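Local coordinates for protein DNA gyrase, B subunit, truncated (Myxococcus xanthus, PDB 3CWV) that probably carries out, as a type II topoisomerase of the GyrB family, part of the ATP-dependent breakage, passage and rejoining of double-stranded DNA, at residues 105-113 / 125-133; 115-124 / 135-146. All coordinates share one frame; numbering follows the deposited sequence.

Overall arrangement
Starting from the N-terminal side, the chain leaves helix 102-107 and enters strand 109-118, turns back at residues 118-121 into strand 121-128, and turns again at 128-131 into strand 131-139. Contact 1 (105-113 with 125-133) closes the far end of the first hairpin, where the second turn comes up against the end of the helix. Contact 2 (115-124 with 135-146) joins the first turn and its flanking strands to the outermost strand and the loop after it. The segments alternate along the chain, so the two closures cross rather than nest, and their centres lie about 18 Å apart. Together they tie three neighbouring antiparallel strands at one edge of the eight-stranded mixed sheet.

Contact 1. Residues 105-113 / 125-133; sequences SLALSSRYQ and VMGEHGHPQ
Tyr-112 sets its ring squarely on Gly-127, its partner on the antiparallel neighbouring strand, and can be followed outward atom by atom. At CB the side chain departs with CG between the backbone N and the carbonyl carbon (chi1 65°), which swings the ring across the neighbouring strand instead of along its own. CG, 3.8 Å from Gly-127 CA, begins a CH-pi contact in which that CA sits 3.5 Å from the ring centroid, almost on the normal. Farther out, CD2 and CE2 pass over Gly-127 N, CE1 has Gly-130 O near the ring plane, and Leu-106 CD2 lies toward the rim of the opposite face. The tip, OH, lies against Pro-132 and donates to a water 2.6 Å away, which in turn donates to Gly-130 O. With an alanine here, Gly-127 CA would probably lose its aromatic cover and the water one of its partners.

Tyr-112 and Gly-127 form a hydrogen-bonded pair, with Gly-127 N to Tyr-112 O at 2.8 Å, in the hairpin of strands 109-118 and 121-128. Next comes the type I' turn from Glu-128 to His-131, where His-129 N donates almost straight to Ser-110 O (2.8 Å, 175°). Gly-130 then brings its CA to 3.3 Å from Leu-106 O at the end of helix 102-107; a CB there would collide with Ala-107 O. Ser-109 OG donates to Leu-106 O and accepts from a second water, which in turn accepts from Gly-130 N. Beyond the tyrosine, Gln-113 OE1 lies 3.6 Å from Met-126 CE, while Gln-113 NE2 hydrogen-bonds to Asp-115.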
loop_
_atom_site.group_PDB
_atom_site.type_symbol
_atom_site.label_atom_id
_atom_site.label_comp_id
_atom_site.label_asym_id
_atom_site.label_seq_id
_atom_site.Cartn_x
_atom_site.Cartn_y
_atom_site.Cartn_z
ATOM N N SER A 105 -0.061 -13.774 -9.329
ATOM C CA SER A 105 1.208 -13.389 -9.942
ATOM C C SER A 105 1.993 -14.620 -10.337
ATOM O O SER A 105 2.574 -14.673 -11.419
ATOM C CB SER A 105 2.029 -12.492 -9.028
ATOM O OG SER A 105 1.305 -11.315 -8.745
ATOM N N LEU A 106 2.027 -15.609 -9.454
ATOM C CA LEU A 106 2.726 -16.861 -9.753
ATOM C C LEU A 106 2.021 -17.645 -10.856
ATOM O O LEU A 106 2.679 -18.110 -11.801
ATOM C CB LEU A 106 2.792 -17.758 -8.500
ATOM C CG LEU A 106 3.548 -17.180 -7.298
ATOM C CD1 LEU A 106 3.472 -18.175 -6.099
ATOM C CD2 LEU A 106 4.963 -16.845 -7.657
ATOM N N ALA A 107 0.694 -17.792 -10.756
ATOM C CA ALA A 107 -0.058 -18.538 -11.785
ATOM C C ALA A 107 0.173 -17.974 -13.187
ATOM O O ALA A 107 0.227 -18.725 -14.168
ATOM C CB ALA A 107 -1.614 -18.527 -11.492
ATOM N N LEU A 108 0.256 -16.650 -13.284
ATOM C CA LEU A 108 0.349 -15.973 -14.591
ATOM C C LEU A 108 1.779 -15.669 -15.044
ATOM O O LEU A 108 2.005 -14.758 -15.850
ATOM C CB LEU A 108 -0.499 -14.686 -14.595
ATOM C CG LEU A 108 -1.998 -14.949 -14.308
ATOM C CD1 LEU A 108 -2.809 -13.663 -14.302
ATOM C CD2 LEU A 108 -2.620 -16.020 -15.255
ATOM N N SER A 109 2.739 -16.409 -14.484
ATOM C CA SER A 109 4.125 -16.350 -14.923
ATOM C C SER A 109 4.418 -17.564 -15.826
ATOM O O SER A 109 3.755 -18.583 -15.714
ATOM C CB SER A 109 5.086 -16.314 -13.705
ATOM O OG SER A 109 4.963 -17.532 -12.951
ATOM N N SER A 110 5.368 -17.436 -16.764
ATOM C CA SER A 110 5.839 -18.616 -17.507
ATOM C C SER A 110 6.866 -19.348 -16.653
ATOM O O SER A 110 7.042 -20.548 -16.778
ATOM C CB SER A 110 6.484 -18.231 -18.845
ATOM O OG SER A 110 7.501 -17.284 -18.671
ATOM N N ARG A 111 7.534 -18.605 -15.790
ATOM C CA ARG A 111 8.487 -19.227 -14.863
ATOM C C ARG A 111 8.655 -18.360 -13.654
ATOM O O ARG A 111 8.536 -17.145 -13.746
ATOM C CB ARG A 111 9.867 -19.407 -15.529
ATOM C CG ARG A 111 10.465 -18.170 -16.153
ATOM C CD ARG A 111 11.591 -18.600 -17.130
ATOM N NE ARG A 111 12.229 -17.484 -17.829
ATOM C CZ ARG A 111 11.704 -16.831 -18.866
ATOM N NH1 ARG A 111 10.486 -17.127 -19.299
ATOM N NH2 ARG A 111 12.395 -15.855 -19.446
ATOM N N TYR A 112 8.998 -18.997 -12.523
ATOM C CA TYR A 112 9.355 -18.262 -11.349
ATOM C C TYR A 112 10.384 -18.996 -10.498
ATOM O O TYR A 112 10.655 -20.176 -10.710
ATOM C CB TYR A 112 8.127 -17.920 -10.499
ATOM C CG TYR A 112 7.331 -19.028 -9.846
ATOM C CD1 TYR A 112 6.034 -19.316 -10.280
ATOM C CD2 TYR A 112 7.824 -19.745 -8.746
ATOM C CE1 TYR A 112 5.260 -20.280 -9.647
ATOM C CE2 TYR A 112 7.041 -20.708 -8.106
ATOM C CZ TYR A 112 5.761 -20.962 -8.573
ATOM O OH TYR A 112 4.971 -21.891 -7.953
ATOM N N GLN A 113 10.928 -18.264 -9.548
ATOM C CA GLN A 113 11.842 -18.843 -8.559
ATOM C C GLN A 113 11.574 -18.185 -7.237
ATOM O O GLN A 113 11.587 -16.957 -7.135
ATOM C CB GLN A 113 13.289 -18.625 -8.987
ATOM C CG GLN A 113 14.294 -19.090 -7.929
ATOM C CD GLN A 113 15.728 -18.981 -8.429
ATOM O OE1 GLN A 113 16.019 -19.361 -9.561
ATOM N NE2 GLN A 113 16.633 -18.457 -7.581
ATOM N N VAL A 125 12.149 -22.946 -4.460
ATOM C CA VAL A 125 11.044 -23.579 -5.194
ATOM C C VAL A 125 10.993 -22.978 -6.604
ATOM O O VAL A 125 10.925 -21.762 -6.735
ATOM C CB VAL A 125 9.681 -23.273 -4.518
ATOM C CG1 VAL A 125 8.484 -23.972 -5.296
ATOM C CG2 VAL A 125 9.712 -23.645 -3.032
ATOM N N MET A 126 11.076 -23.822 -7.632
ATOM C CA MET A 126 11.034 -23.364 -9.020
ATOM C C MET A 126 9.594 -23.456 -9.484
ATOM O O MET A 126 8.837 -24.288 -8.990
ATOM C CB MET A 126 11.930 -24.232 -9.939
ATOM C CG MET A 126 13.490 -24.153 -9.580
ATOM S SD MET A 126 14.220 -22.534 -9.426
ATOM C CE MET A 126 14.054 -21.970 -11.107
ATOM N N GLY A 127 9.220 -22.598 -10.436
ATOM C CA GLY A 127 7.873 -22.650 -10.990
ATOM C C GLY A 127 7.961 -22.654 -12.518
ATOM O O GLY A 127 8.844 -22.014 -13.090
ATOM N N GLU A 128 7.070 -23.405 -13.176
ATOM C CA GLU A 128 6.947 -23.319 -14.646
ATOM C C GLU A 128 5.465 -23.255 -15.017
ATOM O O GLU A 128 4.663 -24.041 -14.503
ATOM C CB GLU A 128 7.586 -24.564 -15.299
ATOM C CG GLU A 128 9.032 -24.835 -14.834
ATOM C CD GLU A 128 9.654 -26.078 -15.472
ATOM O OE1 GLU A 128 8.941 -26.847 -16.165
ATOM O OE2 GLU A 128 10.862 -26.298 -15.261
ATOM N N HIS A 129 5.078 -22.315 -15.890
ATOM C CA HIS A 129 3.678 -22.247 -16.375
ATOM C C HIS A 129 2.686 -22.158 -15.225
ATOM O O HIS A 129 1.553 -22.652 -15.298
ATOM C CB HIS A 129 3.360 -23.465 -17.268
ATOM C CG HIS A 129 4.474 -23.784 -18.204
ATOM N ND1 HIS A 129 4.969 -22.851 -19.091
ATOM C CD2 HIS A 129 5.248 -24.891 -18.340
ATOM C CE1 HIS A 129 5.997 -23.376 -19.740
ATOM N NE2 HIS A 129 6.172 -24.617 -19.316
ATOM N N GLY A 130 3.140 -21.510 -14.156
ATOM C CA GLY A 130 2.288 -21.142 -13.063
ATOM C C GLY A 130 2.328 -22.068 -11.886
ATOM O O GLY A 130 1.714 -21.762 -10.869
ATOM N N HIS A 131 3.018 -23.207 -12.034
ATOM C CA HIS A 131 2.960 -24.304 -11.059
ATOM C C HIS A 131 4.302 -24.560 -10.386
ATOM O O HIS A 131 5.298 -24.631 -11.056
ATOM C CB HIS A 131 2.601 -25.639 -11.757
ATOM C CG HIS A 131 1.204 -25.683 -12.278
ATOM N ND1 HIS A 131 0.134 -26.009 -11.481
ATOM C CD2 HIS A 131 0.699 -25.407 -13.503
ATOM C CE1 HIS A 131 -0.980 -25.939 -12.194
ATOM N NE2 HIS A 131 -0.664 -25.560 -13.420
ATOM N N PRO A 132 4.297 -24.818 -9.079
ATOM C CA PRO A 132 5.581 -25.168 -8.457
ATOM C C PRO A 132 6.063 -26.521 -8.965
ATOM O O PRO A 132 5.267 -27.431 -9.202
ATOM C CB PRO A 132 5.266 -25.244 -6.949
ATOM C CG PRO A 132 3.782 -25.394 -6.842
ATOM C CD PRO A 132 3.158 -24.874 -8.140
ATOM N N GLN A 133 7.363 -26.628 -9.165
ATOM C CA GLN A 133 7.970 -27.899 -9.502
ATOM C C GLN A 133 8.306 -28.665 -8.222
ATOM O O GLN A 133 9.316 -28.397 -7.568
ATOM C CB GLN A 133 9.185 -27.634 -10.358
ATOM C CG GLN A 133 8.809 -26.863 -11.622
ATOM C CD GLN A 133 7.718 -27.592 -12.395
ATOM O OE1 GLN A 133 7.976 -28.634 -12.994
ATOM N NE2 GLN A 133 6.482 -27.075 -12.343
HETATM O O HOH W 1 5.674 -20.344 -13.408
HETATM O O HOH W 2 2.439 -21.550 -8.377
#

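Contact 2. Residues 115-124 / 135-146; sequences DIWADGRQWR and EGAAVTPMEPMP
Trp-117 is sandwiched between side chains of both segments. Over one face lies the amide carbon CD of Gln-122; over the opposite face Met-145 CG makes a CH-pi contact, 3.7 Å from the centroid of the five-membered ring, the two side chains running antiparallel alongside each other. Met-142 comes instead at the edge, its SD in the ring plane, a Met-aromatic contact. The indole NE1 donates to Glu-143 O at 2.9 Å, from a tilted approach.

Gln-122 runs extended, CG anti to the backbone N (chi1 179°), which carries its amide across the Val-139 side chain to the loop: OE1 accepts from Glu-143 N at 2.8 Å, nearly along the C=O axis, while NE2 turns back to Asp-115 OD1. Trp-123, on the other face of the sheet, lays its ring over the Ala-137 to Ala-138 peptide, and NE1 points at a lone pair of Glu-135 O, 2.8 Å away within the plane of that carbonyl. Gly-136 packs close by, where a CB would clash with Trp-123 NE1.

Arg-124 pairs with Ala-137, antiparallel and hydrogen-bonded, in the hairpin of strands 121-128 and 131-139. It rests one guanidinium face on Val-139 CG2 and spends its edge on acids. NE meets Asp-115 OD1 at 2.8 Å on the syn side, nearly in plane; NH2 meets Glu-143 OE1 at 3.0 Å within the guanidinium plane but from above the carboxylate, the two planes 58° apart. Two carboxylates whose oxygens lie 5.6 Å apart (Asp-115 OD1, Glu-143 OE1) thus share one arginine, whose positive charge probably offsets their mutual repulsion and favours the ionised form of both.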
loop_
_atom_site.group_PDB
_atom_site.type_symbol
_atom_site.label_atom_id
_atom_site.label_comp_id
_atom_site.label_asym_id
_atom_site.label_seq_id
_atom_site.Cartn_x
_atom_site.Cartn_y
_atom_site.Cartn_z
ATOM N N ASP A 115 12.872 -18.033 -3.241
ATOM C CA ASP A 115 13.927 -18.409 -2.275
ATOM C C ASP A 115 13.488 -18.010 -0.888
ATOM O O ASP A 115 12.935 -16.931 -0.690
ATOM C CB ASP A 115 15.233 -17.712 -2.612
ATOM C CG ASP A 115 15.865 -18.222 -3.896
ATOM O OD1 ASP A 115 16.578 -19.242 -3.823
ATOM O OD2 ASP A 115 15.699 -17.579 -4.974
ATOM N N ILE A 116 13.710 -18.889 0.087
ATOM C CA ILE A 116 13.318 -18.594 1.455
ATOM C C ILE A 116 14.575 -18.849 2.296
ATOM O O ILE A 116 15.186 -19.910 2.175
ATOM C CB ILE A 116 12.152 -19.503 1.976
ATOM C CG1 ILE A 116 10.945 -19.548 1.015
ATOM C CG2 ILE A 116 11.689 -19.059 3.368
ATOM C CD1 ILE A 116 10.914 -20.819 0.154
ATOM N N TRP A 117 14.963 -17.863 3.099
ATOM C CA TRP A 117 16.135 -17.991 3.975
ATOM C C TRP A 117 15.576 -18.054 5.388
ATOM O O TRP A 117 14.712 -17.259 5.746
ATOM C CB TRP A 117 17.059 -16.763 3.868
ATOM C CG TRP A 117 17.867 -16.616 2.588
ATOM C CD1 TRP A 117 19.158 -16.982 2.381
ATOM C CD2 TRP A 117 17.417 -16.011 1.356
ATOM N NE1 TRP A 117 19.544 -16.655 1.091
ATOM C CE2 TRP A 117 18.491 -16.056 0.447
ATOM C CE3 TRP A 117 16.203 -15.455 0.945
ATOM C CZ2 TRP A 117 18.396 -15.559 -0.853
ATOM C CZ3 TRP A 117 16.100 -14.958 -0.352
ATOM C CH2 TRP A 117 17.192 -15.000 -1.232
ATOM N N ALA A 118 16.072 -18.998 6.193
ATOM C CA ALA A 118 15.671 -19.125 7.605
ATOM C C ALA A 118 16.661 -20.066 8.300
ATOM O O ALA A 118 17.121 -21.020 7.690
ATOM C CB ALA A 118 14.270 -19.681 7.726
ATOM N N ASP A 119 17.008 -19.782 9.553
ATOM C CA ASP A 119 17.850 -20.707 10.352
ATOM C C ASP A 119 19.199 -21.014 9.736
ATOM O O ASP A 119 19.660 -22.155 9.772
ATOM C CB ASP A 119 17.117 -22.032 10.574
ATOM C CG ASP A 119 15.767 -21.841 11.229
ATOM O OD1 ASP A 119 15.725 -21.157 12.278
ATOM O OD2 ASP A 119 14.755 -22.367 10.689
ATOM N N GLY A 120 19.834 -20.012 9.156
ATOM C CA GLY A 120 21.108 -20.223 8.490
ATOM C C GLY A 120 21.054 -21.068 7.235
ATOM O O GLY A 120 22.097 -21.427 6.683
ATOM N N ARG A 121 19.846 -21.382 6.762
ATOM C CA ARG A 121 19.700 -22.207 5.577
ATOM C C ARG A 121 18.725 -21.546 4.582
ATOM O O ARG A 121 17.967 -20.651 4.946
ATOM C CB ARG A 121 19.196 -23.607 5.950
ATOM C CG ARG A 121 20.201 -24.481 6.747
ATOM C CD ARG A 121 19.663 -25.882 6.970
ATOM N NE ARG A 121 18.343 -25.850 7.605
ATOM C CZ ARG A 121 18.142 -25.799 8.920
ATOM N NH1 ARG A 121 16.902 -25.763 9.398
ATOM N NH2 ARG A 121 19.173 -25.780 9.762
ATOM N N GLN A 122 18.778 -22.015 3.347
ATOM C CA GLN A 122 18.000 -21.479 2.236
ATOM C C GLN A 122 17.283 -22.612 1.487
ATOM O O GLN A 122 17.857 -23.686 1.212
ATOM C CB GLN A 122 18.947 -20.707 1.297
ATOM C CG GLN A 122 18.293 -20.088 0.051
ATOM C CD GLN A 122 19.275 -19.380 -0.842
ATOM O OE1 GLN A 122 20.461 -19.241 -0.506
ATOM N NE2 GLN A 122 18.797 -18.912 -2.004
ATOM N N TRP A 123 16.026 -22.362 1.130
ATOM C CA TRP A 123 15.247 -23.314 0.358
ATOM C C TRP A 123 14.767 -22.614 -0.910
ATOM O O TRP A 123 14.468 -21.426 -0.864
ATOM C CB TRP A 123 14.038 -23.754 1.185
ATOM C CG TRP A 123 13.360 -24.944 0.615
ATOM C CD1 TRP A 123 12.222 -24.973 -0.176
ATOM C CD2 TRP A 123 13.787 -26.301 0.766
ATOM N NE1 TRP A 123 11.937 -26.282 -0.523
ATOM C CE2 TRP A 123 12.885 -27.108 0.042
ATOM C CE3 TRP A 123 14.852 -26.912 1.457
ATOM C CZ2 TRP A 123 13.009 -28.508 -0.010
ATOM C CZ3 TRP A 123 14.988 -28.298 1.393
ATOM C CH2 TRP A 123 14.065 -29.083 0.669
ATOM N N ARG A 124 14.663 -23.357 -2.006
ATOM C CA ARG A 124 14.303 -22.796 -3.311
ATOM C C ARG A 124 13.203 -23.624 -3.988
ATOM O O ARG A 124 13.348 -24.846 -4.131
ATOM C CB ARG A 124 15.540 -22.734 -4.220
ATOM C CG ARG A 124 15.291 -22.106 -5.632
ATOM C CD ARG A 124 16.610 -21.997 -6.397
ATOM N NE ARG A 124 17.453 -20.968 -5.788
ATOM C CZ ARG A 124 18.746 -20.795 -6.013
ATOM N NH1 ARG A 124 19.401 -21.605 -6.829
ATOM N NH2 ARG A 124 19.388 -19.826 -5.384
ATOM N N GLU A 135 8.257 -29.772 -4.344
ATOM C CA GLU A 135 8.258 -28.936 -3.162
ATOM C C GLU A 135 9.615 -28.199 -2.951
ATOM O O GLU A 135 9.872 -27.674 -1.877
ATOM C CB GLU A 135 7.881 -29.767 -1.933
ATOM C CG GLU A 135 8.875 -30.893 -1.645
ATOM C CD GLU A 135 8.460 -31.727 -0.462
ATOM O OE1 GLU A 135 7.978 -31.155 0.531
ATOM O OE2 GLU A 135 8.610 -32.960 -0.533
ATOM N N GLY A 136 10.436 -28.136 -3.992
ATOM C CA GLY A 136 11.655 -27.335 -4.002
ATOM C C GLY A 136 12.856 -28.143 -3.538
ATOM O O GLY A 136 12.767 -29.358 -3.463
ATOM N N ALA A 137 13.975 -27.476 -3.242
ATOM C CA ALA A 137 15.226 -28.149 -2.852
ATOM C C ALA A 137 16.082 -27.172 -2.103
ATOM O O ALA A 137 15.930 -25.970 -2.291
ATOM C CB ALA A 137 15.989 -28.641 -4.081
ATOM N N ALA A 138 17.002 -27.684 -1.276
ATOM C CA ALA A 138 17.921 -26.828 -0.509
ATOM C C ALA A 138 18.885 -26.119 -1.450
ATOM O O ALA A 138 19.205 -26.630 -2.527
ATOM C CB ALA A 138 18.702 -27.647 0.541
ATOM N N VAL A 139 19.327 -24.931 -1.039
ATOM C CA VAL A 139 20.412 -24.222 -1.694
ATOM C C VAL A 139 21.597 -24.320 -0.736
ATOM O O VAL A 139 21.586 -23.730 0.343
ATOM C CB VAL A 139 20.053 -22.744 -1.948
ATOM C CG1 VAL A 139 21.149 -22.049 -2.727
ATOM C CG2 VAL A 139 18.707 -22.650 -2.712
ATOM N N THR A 140 22.597 -25.101 -1.128
ATOM C CA THR A 140 23.790 -25.321 -0.298
ATOM C C THR A 140 25.059 -25.139 -1.147
ATOM O O THR A 140 25.203 -25.758 -2.203
ATOM C CB THR A 140 23.775 -26.726 0.348
ATOM O OG1 THR A 140 23.761 -27.717 -0.680
ATOM C CG2 THR A 140 22.530 -26.932 1.210
ATOM N N PRO A 141 25.969 -24.248 -0.715
ATOM C CA PRO A 141 25.828 -23.449 0.495
ATOM C C PRO A 141 24.812 -22.316 0.247
ATOM O O PRO A 141 24.522 -21.994 -0.903
ATOM C CB PRO A 141 27.232 -22.863 0.677
ATOM C CG PRO A 141 27.711 -22.687 -0.738
ATOM C CD PRO A 141 27.204 -23.917 -1.453
ATOM N N MET A 142 24.296 -21.763 1.340
ATOM C CA MET A 142 23.406 -20.612 1.377
ATOM C C MET A 142 24.007 -19.444 0.594
ATOM O O MET A 142 25.187 -19.101 0.755
ATOM C CB MET A 142 23.201 -20.200 2.847
ATOM C CG MET A 142 21.959 -19.382 3.124
ATOM S SD MET A 142 21.907 -18.551 4.733
ATOM C CE MET A 142 22.677 -16.966 4.401
ATOM N N GLU A 143 23.199 -18.829 -0.262
ATOM C CA GLU A 143 23.641 -17.669 -1.020
ATOM C C GLU A 143 23.263 -16.399 -0.264
ATOM O O GLU A 143 22.371 -16.437 0.592
ATOM C CB GLU A 143 23.070 -17.758 -2.436
ATOM C CG GLU A 143 23.523 -19.053 -3.111
ATOM C CD GLU A 143 22.923 -19.274 -4.484
ATOM O OE1 GLU A 143 22.023 -18.492 -4.869
ATOM O OE2 GLU A 143 23.350 -20.240 -5.170
ATOM N N PRO A 144 23.947 -15.267 -0.540
ATOM C CA PRO A 144 23.711 -14.107 0.318
ATOM C C PRO A 144 22.294 -13.535 0.199
ATOM O O PRO A 144 21.741 -13.461 -0.906
ATOM C CB PRO A 144 24.736 -13.070 -0.177
ATOM C CG PRO A 144 25.689 -13.816 -1.064
ATOM C CD PRO A 144 24.929 -14.980 -1.601
ATOM N N MET A 145 21.731 -13.146 1.338
ATOM C CA MET A 145 20.428 -12.493 1.395
ATOM C C MET A 145 20.600 -11.094 0.827
ATOM O O MET A 145 21.579 -10.441 1.160
ATOM C CB MET A 145 19.964 -12.370 2.851
ATOM C CG MET A 145 19.798 -13.688 3.574
ATOM S SD MET A 145 19.257 -13.536 5.277
ATOM C CE MET A 145 17.575 -12.942 5.077
ATOM N N PRO A 146 19.660 -10.631 -0.039
ATOM C CA PRO A 146 19.684 -9.259 -0.546
ATOM C C PRO A 146 19.786 -8.196 0.553
ATOM O O PRO A 146 20.479 -7.194 0.375
ATOM C CB PRO A 146 18.338 -9.140 -1.275
ATOM C CG PRO A 146 18.074 -10.515 -1.741
ATOM C CD PRO A 146 18.559 -11.408 -0.641
HETATM O O HOH W 3 20.102 -17.110 -3.976
HETATM O O HOH W 4 21.015 -24.063 2.886
#